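Local coordinates for immunity protein 52 domain-containing protein (PDB 4RHO) that is of unknown function but belongs to the immunity protein 52 family, and so probably protects its bacterium against a partner toxin, at residues M20-M25 against Q149-V154; G173-Q178 against P254-I259; T219-V224 against N241-R246. All blocks are in the same frame, centred on the assembly; numbering follows the deposited sequence.

Contact 1: residues M20-M25 against Q149-V154; sequences MEIKAM and QDLADV
I22 reaches from the strand 20-25 into the angle between L151 and V154, two residues three positions apart and so on the same side of the helix 149-154. Its CB stands well back from both. Of the two branches there, CG2 is anti to the backbone N and touches neither of them, while CG1 lies beside that N (chi1 -43°) and already comes within 4.3 Å of L151 CD1. The next torsion extends the chain, and CD1 at its tip meets two methyl groups at once: I22 CD1 to L151 CD1 is 3.8 Å, and I22 CD1 to V154 CG1 is also 3.8 Å. The isoleucine runs antiparallel alongside the leucine and crosses the valine at about a right angle. This is a helix laid on one face of an antiparallel sheet, the helix 148-162 over the strand 20-26, with segment axes 11.2 Å apart and inclined at 31°. A branched aliphatic residue suits such a strand, since one arm can span the gap while the other stays near the sheet. I22 also packs on V167 and L139 of the two neighbouring strands and on I158 farther along the helix. M20, a selenomethionine, adds a looser touch, its CG lying 4.4 Å from L151 CD1; W188 packs against both, and a bound triethylene glycol, probably from the crystallisation liquor, lies near the M20 side chain.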
# COMPACT_ATOMS: atom_id res chain seq x y z
N MSE A 20 2.64 -0.33 9.97
CA MSE A 20 3.24 -0.01 8.66
C MSE A 20 2.13 0.25 7.60
O MSE A 20 1.13 -0.47 7.57
CB MSE A 20 4.16 -1.18 8.21
CG MSE A 20 4.97 -0.87 6.94
SE MSE A 20 6.20 0.65 7.12
CE MSE A 20 7.02 0.18 8.76
N GLU A 21 2.32 1.27 6.75
CA GLU A 21 1.32 1.61 5.75
C GLU A 21 1.97 1.82 4.37
O GLU A 21 2.91 2.61 4.25
CB GLU A 21 0.52 2.85 6.17
CG GLU A 21 -0.74 3.09 5.35
CD GLU A 21 -1.60 4.25 5.81
OE1 GLU A 21 -1.09 5.11 6.57
OE2 GLU A 21 -2.77 4.32 5.39
N ILE A 22 1.47 1.10 3.34
CA ILE A 22 1.96 1.23 1.96
C ILE A 22 0.86 1.84 1.09
O ILE A 22 -0.18 1.21 0.87
CB ILE A 22 2.45 -0.15 1.40
CG1 ILE A 22 3.28 -0.92 2.45
CG2 ILE A 22 3.22 0.04 0.10
CD1 ILE A 22 3.57 -2.36 2.08
N LYS A 23 1.04 3.10 0.66
CA LYS A 23 0.02 3.82 -0.10
C LYS A 23 0.49 4.08 -1.52
O LYS A 23 1.56 4.65 -1.71
CB LYS A 23 -0.33 5.15 0.60
CG LYS A 23 -0.93 4.97 2.00
CD LYS A 23 -1.10 6.31 2.74
CE LYS A 23 0.23 6.93 3.14
NZ LYS A 23 0.04 8.20 3.88
N ALA A 24 -0.32 3.67 -2.52
CA ALA A 24 0.05 3.85 -3.92
C ALA A 24 -1.00 4.69 -4.68
O ALA A 24 -2.20 4.57 -4.41
CB ALA A 24 0.22 2.50 -4.59
N MSE A 25 -0.54 5.53 -5.61
CA MSE A 25 -1.43 6.30 -6.49
C MSE A 25 -1.19 5.89 -7.93
O MSE A 25 -0.04 5.87 -8.38
CB MSE A 25 -1.20 7.80 -6.32
CG MSE A 25 -1.42 8.29 -4.90
SE MSE A 25 -0.89 10.16 -4.66
CE MSE A 25 -2.32 11.00 -5.61
N GLN A 149 14.49 -5.70 2.77
CA GLN A 149 14.32 -6.45 1.53
C GLN A 149 12.91 -7.06 1.46
O GLN A 149 12.32 -7.10 0.38
CB GLN A 149 15.39 -7.55 1.40
CG GLN A 149 15.40 -8.24 0.03
CD GLN A 149 15.65 -7.26 -1.10
OE1 GLN A 149 16.68 -6.58 -1.16
NE2 GLN A 149 14.71 -7.19 -2.04
N ASP A 150 12.35 -7.48 2.62
CA ASP A 150 11.00 -8.03 2.69
C ASP A 150 9.95 -6.97 2.27
O ASP A 150 9.04 -7.28 1.51
CB ASP A 150 10.69 -8.56 4.10
CG ASP A 150 11.53 -9.76 4.50
OD1 ASP A 150 11.99 -10.49 3.60
OD2 ASP A 150 11.64 -10.03 5.72
N LEU A 151 10.13 -5.70 2.74
CA LEU A 151 9.23 -4.60 2.36
C LEU A 151 9.40 -4.24 0.88
O LEU A 151 8.42 -3.96 0.19
CB LEU A 151 9.47 -3.37 3.24
CG LEU A 151 8.49 -2.20 3.03
CD1 LEU A 151 7.07 -2.61 3.43
CD2 LEU A 151 8.92 -0.98 3.80
N ALA A 152 10.66 -4.25 0.39
CA ALA A 152 10.96 -4.00 -1.02
C ALA A 152 10.23 -4.99 -1.91
O ALA A 152 9.67 -4.59 -2.94
CB ALA A 152 12.46 -4.09 -1.26
N ASP A 153 10.16 -6.28 -1.49
CA ASP A 153 9.46 -7.33 -2.24
C ASP A 153 7.96 -7.03 -2.33
O ASP A 153 7.35 -7.25 -3.38
CB ASP A 153 9.68 -8.71 -1.59
CG ASP A 153 11.10 -9.24 -1.72
OD1 ASP A 153 11.85 -8.74 -2.60
OD2 ASP A 153 11.44 -10.20 -1.00
N VAL A 154 7.36 -6.55 -1.23
CA VAL A 154 5.93 -6.23 -1.21
C VAL A 154 5.65 -5.00 -2.10
O VAL A 154 4.71 -5.02 -2.90
CB VAL A 154 5.42 -6.01 0.24
CG1 VAL A 154 3.94 -5.62 0.25
CG2 VAL A 154 5.65 -7.26 1.09

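Contact 2: residues G173-Q178 against P254-I259; sequences GYFDKQ and PAYVDI
Y256, from the C-terminal segment 254-259, points the hydroxyl end of its phenol toward Q178 and F175 of the loop 173-178, and these three side chains make the whole contact. The tyrosine OH is the part that arrives: Q178 NE2 lies 3.5 Å from Y256 OH, near the ring plane and at its edge. The amide and the ring are nearly coplanar, 22° apart. Q178 has CG between its own backbone N and carbonyl carbon (chi1 67°), with the chain extended beyond, which carries the amide out to the phenol. F175 approaches the same end: its CE1 is 4.2 Å from Y256 OH, which sits at the edge of the phenylalanine ring, and F175 CE1 to Y256 CE2 is 4.3 Å, an apolar touch. The loop is a tight turn in which K177 N bonds to Y174 O at 2.7 Å, presenting both side chains to the tyrosine. Y256 lies against M25 of the central strand 20-26 and against P184, and its backbone bonds to D182, so the chain end is laid along the sheet on the side away from the helix 148-162. A tyrosine suits this place because its ring can pack on apolar neighbours while its hydroxyl finds a polar partner; the long glutamine can reach both F180 O and the phenol. The main polar bonds go elsewhere, Y256 OH to E168 OE2 and Q178 NE2 to F180 O, which suggests that E168 and F180 fix the phenol and the amide, and that the two meet chiefly by van der Waals contact.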
# COMPACT_ATOMS: atom_id res chain seq x y z
N GLY A 173 1.99 8.00 11.03
CA GLY A 173 2.46 9.16 11.77
C GLY A 173 3.69 9.82 11.17
O GLY A 173 4.13 10.87 11.65
N TYR A 174 4.27 9.21 10.10
CA TYR A 174 5.46 9.79 9.46
C TYR A 174 5.10 11.05 8.65
O TYR A 174 5.95 11.91 8.46
CB TYR A 174 6.19 8.77 8.56
CG TYR A 174 7.35 9.40 7.81
CD1 TYR A 174 8.53 9.74 8.48
CD2 TYR A 174 7.20 9.83 6.49
CE1 TYR A 174 9.52 10.49 7.85
CE2 TYR A 174 8.19 10.58 5.86
CZ TYR A 174 9.36 10.90 6.54
OH TYR A 174 10.34 11.62 5.92
N PHE A 175 3.84 11.13 8.13
CA PHE A 175 3.40 12.27 7.32
C PHE A 175 3.62 13.61 8.07
O PHE A 175 3.98 14.61 7.45
CB PHE A 175 1.92 12.12 6.91
CG PHE A 175 1.37 13.32 6.16
CD1 PHE A 175 1.58 13.46 4.79
CD2 PHE A 175 0.70 14.34 6.83
CE1 PHE A 175 1.13 14.59 4.11
CE2 PHE A 175 0.24 15.47 6.14
CZ PHE A 175 0.46 15.58 4.79
N ASP A 176 3.40 13.62 9.39
CA ASP A 176 3.61 14.82 10.20
C ASP A 176 5.11 15.16 10.33
O ASP A 176 5.46 16.28 10.71
CB ASP A 176 2.98 14.65 11.60
CG ASP A 176 1.46 14.61 11.60
OD1 ASP A 176 0.85 15.08 10.60
OD2 ASP A 176 0.87 14.20 12.62
N LYS A 177 6.00 14.21 9.96
CA LYS A 177 7.44 14.38 10.11
C LYS A 177 8.14 14.67 8.75
O LYS A 177 9.30 15.10 8.74
CB LYS A 177 8.07 13.12 10.77
CG LYS A 177 7.56 12.84 12.20
CD LYS A 177 8.21 13.77 13.23
CE LYS A 177 7.72 13.48 14.64
NZ LYS A 177 6.31 13.91 14.85
N GLN A 178 7.44 14.43 7.61
CA GLN A 178 8.05 14.64 6.28
C GLN A 178 8.24 16.16 5.99
O GLN A 178 7.49 16.98 6.50
CB GLN A 178 7.22 13.95 5.16
CG GLN A 178 5.84 14.57 4.92
CD GLN A 178 5.02 13.73 3.96
OE1 GLN A 178 4.87 12.51 4.13
NE2 GLN A 178 4.44 14.37 2.96
N PRO A 254 7.27 14.98 -7.39
CA PRO A 254 6.10 15.76 -7.83
C PRO A 254 5.19 16.13 -6.67
O PRO A 254 5.23 15.49 -5.63
CB PRO A 254 5.40 14.81 -8.81
CG PRO A 254 5.73 13.45 -8.31
CD PRO A 254 7.10 13.53 -7.67
N ALA A 255 4.35 17.15 -6.86
CA ALA A 255 3.34 17.51 -5.86
C ALA A 255 2.15 16.57 -5.94
O ALA A 255 1.83 16.09 -7.03
CB ALA A 255 2.88 18.95 -6.07
N TYR A 256 1.52 16.25 -4.79
CA TYR A 256 0.34 15.36 -4.76
C TYR A 256 -0.72 15.80 -5.78
O TYR A 256 -1.33 14.95 -6.43
CB TYR A 256 -0.28 15.33 -3.35
CG TYR A 256 0.53 14.59 -2.31
CD1 TYR A 256 0.73 13.21 -2.40
CD2 TYR A 256 0.92 15.22 -1.13
CE1 TYR A 256 1.40 12.51 -1.41
CE2 TYR A 256 1.59 14.52 -0.12
CZ TYR A 256 1.81 13.16 -0.26
OH TYR A 256 2.45 12.47 0.74
N VAL A 257 -0.94 17.12 -5.91
CA VAL A 257 -1.97 17.68 -6.80
C VAL A 257 -1.59 17.45 -8.28
O VAL A 257 -2.48 17.32 -9.13
CB VAL A 257 -2.18 19.20 -6.50
CG1 VAL A 257 -3.28 19.79 -7.40
CG2 VAL A 257 -2.51 19.43 -5.03
N ASP A 258 -0.29 17.40 -8.59
CA ASP A 258 0.20 17.27 -9.97
C ASP A 258 0.21 15.79 -10.46
O ASP A 258 0.36 15.54 -11.65
CB ASP A 258 1.61 17.88 -10.10
CG ASP A 258 1.68 19.35 -9.74
OD1 ASP A 258 0.62 20.03 -9.76
OD2 ASP A 258 2.80 19.85 -9.49
N ILE A 259 0.05 14.83 -9.52
CA ILE A 259 0.08 13.40 -9.86
C ILE A 259 -1.20 13.00 -10.67
O ILE A 259 -2.31 13.37 -10.24
CB ILE A 259 0.23 12.53 -8.56
CG1 ILE A 259 1.60 12.82 -7.87
CG2 ILE A 259 0.07 11.03 -8.88
CD1 ILE A 259 1.76 12.19 -6.46
OXT ILE A 259 -1.05 12.41 -11.76

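Contact 3: residues T219-V224 against N241-R246; sequences TIIVSV and NRIEIR
In this antiparallel sheet the strand 215-222 carries the helix 234-249 on one face, and I243 is the helix residue that lies over I221 and S223. Each of its two branches has its own partner. I243 CG2 meets I221 CG2 at 3.7 Å, methyl against methyl, the two isoleucines passing each other head to tail; both have CG2 anti to the backbone N. The longer branch of I243 has CG1 beside the backbone N (chi1 -64°) and runs on extended, so that CD1 travels past V222 O to the backbone of the next residue: I243 CD1 is 3.7 Å from S223 CA and 3.8 Å from S223 CB. The strand ends at V222, and S223 begins the loop that leads the chain back as the helix, so this contact joins the two arms of a strand-loop-helix unit. A240 and L247 lie on the same side of the helix as I243 and touch S223 and I221 in turn, which extends the seam along the helix in both directions. S223 is small enough for the isoleucine methyl to come close to the main chain, and its buried hydroxyl is satisfied: OG bonds to G187 O, with W188 O a weak second acceptor. V222 points the other way, onto A206 and M189. The residue after I243, E244, is a buried acid that does not reach the strand; OE1 takes V179 N and OE2 takes V186 N, two N-H donors that would probably favour the charged form.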
# COMPACT_ATOMS: atom_id res chain seq x y z
N THR A 219 12.38 3.28 -9.53
CA THR A 219 13.38 3.03 -8.49
C THR A 219 12.74 3.12 -7.12
O THR A 219 11.98 4.05 -6.87
CB THR A 219 14.57 4.04 -8.63
OG1 THR A 219 14.99 4.10 -9.99
CG2 THR A 219 15.75 3.68 -7.73
N ILE A 220 13.07 2.17 -6.23
CA ILE A 220 12.68 2.28 -4.82
C ILE A 220 13.80 2.95 -4.04
O ILE A 220 14.95 2.49 -4.09
CB ILE A 220 12.32 0.89 -4.22
CG1 ILE A 220 11.17 0.22 -5.00
CG2 ILE A 220 11.98 1.01 -2.71
CD1 ILE A 220 10.95 -1.25 -4.64
N ILE A 221 13.51 4.07 -3.40
CA ILE A 221 14.49 4.80 -2.61
C ILE A 221 14.36 4.39 -1.14
O ILE A 221 13.28 4.49 -0.57
CB ILE A 221 14.31 6.32 -2.80
CG1 ILE A 221 14.16 6.69 -4.30
CG2 ILE A 221 15.48 7.09 -2.15
CD1 ILE A 221 13.52 8.03 -4.55
N VAL A 222 15.45 3.85 -0.56
CA VAL A 222 15.42 3.36 0.82
C VAL A 222 16.27 4.27 1.74
O VAL A 222 17.42 4.58 1.42
CB VAL A 222 15.88 1.88 0.91
CG1 VAL A 222 15.68 1.33 2.32
CG2 VAL A 222 15.14 1.01 -0.11
N SER A 223 15.68 4.71 2.86
CA SER A 223 16.36 5.60 3.80
C SER A 223 17.12 4.82 4.86
O SER A 223 18.15 5.27 5.33
CB SER A 223 15.35 6.54 4.47
OG SER A 223 14.39 5.80 5.21
N VAL A 224 16.54 3.69 5.32
CA VAL A 224 17.12 2.89 6.41
C VAL A 224 17.18 1.41 5.99
O VAL A 224 16.18 0.86 5.54
CB VAL A 224 16.33 3.08 7.74
CG1 VAL A 224 16.89 2.19 8.84
CG2 VAL A 224 16.33 4.54 8.17
N ASN A 241 14.20 12.80 5.73
CA ASN A 241 14.00 14.23 5.46
C ASN A 241 15.07 14.77 4.48
O ASN A 241 14.74 15.48 3.53
CB ASN A 241 14.02 15.04 6.76
CG ASN A 241 12.75 14.92 7.58
OD1 ASN A 241 11.72 14.39 7.13
ND2 ASN A 241 12.78 15.44 8.78
N ARG A 242 16.36 14.38 4.69
CA ARG A 242 17.47 14.78 3.81
C ARG A 242 17.24 14.28 2.37
O ARG A 242 17.53 15.00 1.41
CB ARG A 242 18.80 14.26 4.34
CG ARG A 242 19.32 15.02 5.57
CD ARG A 242 20.50 14.31 6.19
NE ARG A 242 21.61 14.17 5.24
CZ ARG A 242 22.62 13.33 5.40
NH1 ARG A 242 22.64 12.50 6.44
NH2 ARG A 242 23.59 13.26 4.49
N ILE A 243 16.74 13.03 2.23
CA ILE A 243 16.47 12.45 0.91
C ILE A 243 15.33 13.21 0.22
O ILE A 243 15.42 13.49 -0.98
CB ILE A 243 16.15 10.92 1.03
CG1 ILE A 243 17.38 10.15 1.57
CG2 ILE A 243 15.68 10.35 -0.33
CD1 ILE A 243 17.12 8.71 1.90
N GLU A 244 14.28 13.61 0.99
CA GLU A 244 13.15 14.40 0.44
C GLU A 244 13.64 15.73 -0.12
O GLU A 244 13.28 16.10 -1.24
CB GLU A 244 12.08 14.64 1.52
CG GLU A 244 11.28 13.39 1.86
CD GLU A 244 10.61 13.40 3.21
OE1 GLU A 244 10.77 14.39 3.96
OE2 GLU A 244 9.98 12.37 3.56
N ILE A 245 14.51 16.43 0.64
CA ILE A 245 15.09 17.71 0.22
C ILE A 245 15.95 17.52 -1.06
O ILE A 245 15.82 18.30 -2.00
CB ILE A 245 15.92 18.34 1.38
CG1 ILE A 245 15.00 18.70 2.59
CG2 ILE A 245 16.73 19.56 0.90
CD1 ILE A 245 15.77 19.10 3.91
N ARG A 246 16.76 16.44 -1.10
CA ARG A 246 17.59 16.13 -2.27
C ARG A 246 16.72 15.89 -3.53
O ARG A 246 17.02 16.43 -4.60
CB ARG A 246 18.47 14.89 -1.99
CG ARG A 246 19.38 14.49 -3.17
CD ARG A 246 20.49 15.50 -3.39
NE ARG A 246 21.40 15.54 -2.25
CZ ARG A 246 22.38 16.43 -2.11
NH1 ARG A 246 22.56 17.37 -3.03
NH2 ARG A 246 23.16 16.41 -1.04

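The chain enters contact 1 early, as the strand 20-25, and closes that loop more than 120 residues later when the helix 149-154 comes to lie over it. Contact 2 opens next, at 173-178, and closes only at the C terminus. Contact 3 is nested inside that second loop, from 219-224 to 241-246; none of the loops cross. M25 of contact 1 packs against Y256 and I259 of contact 2, while Y174 and E244 link contact 2 to contact 3 by a probable hydrogen bond. A152 touches I220 while I243 meets I221, the next residue, whose side chain points the other way, so helices 148-162 and 234-249 lie on opposite faces of the strand 215-222.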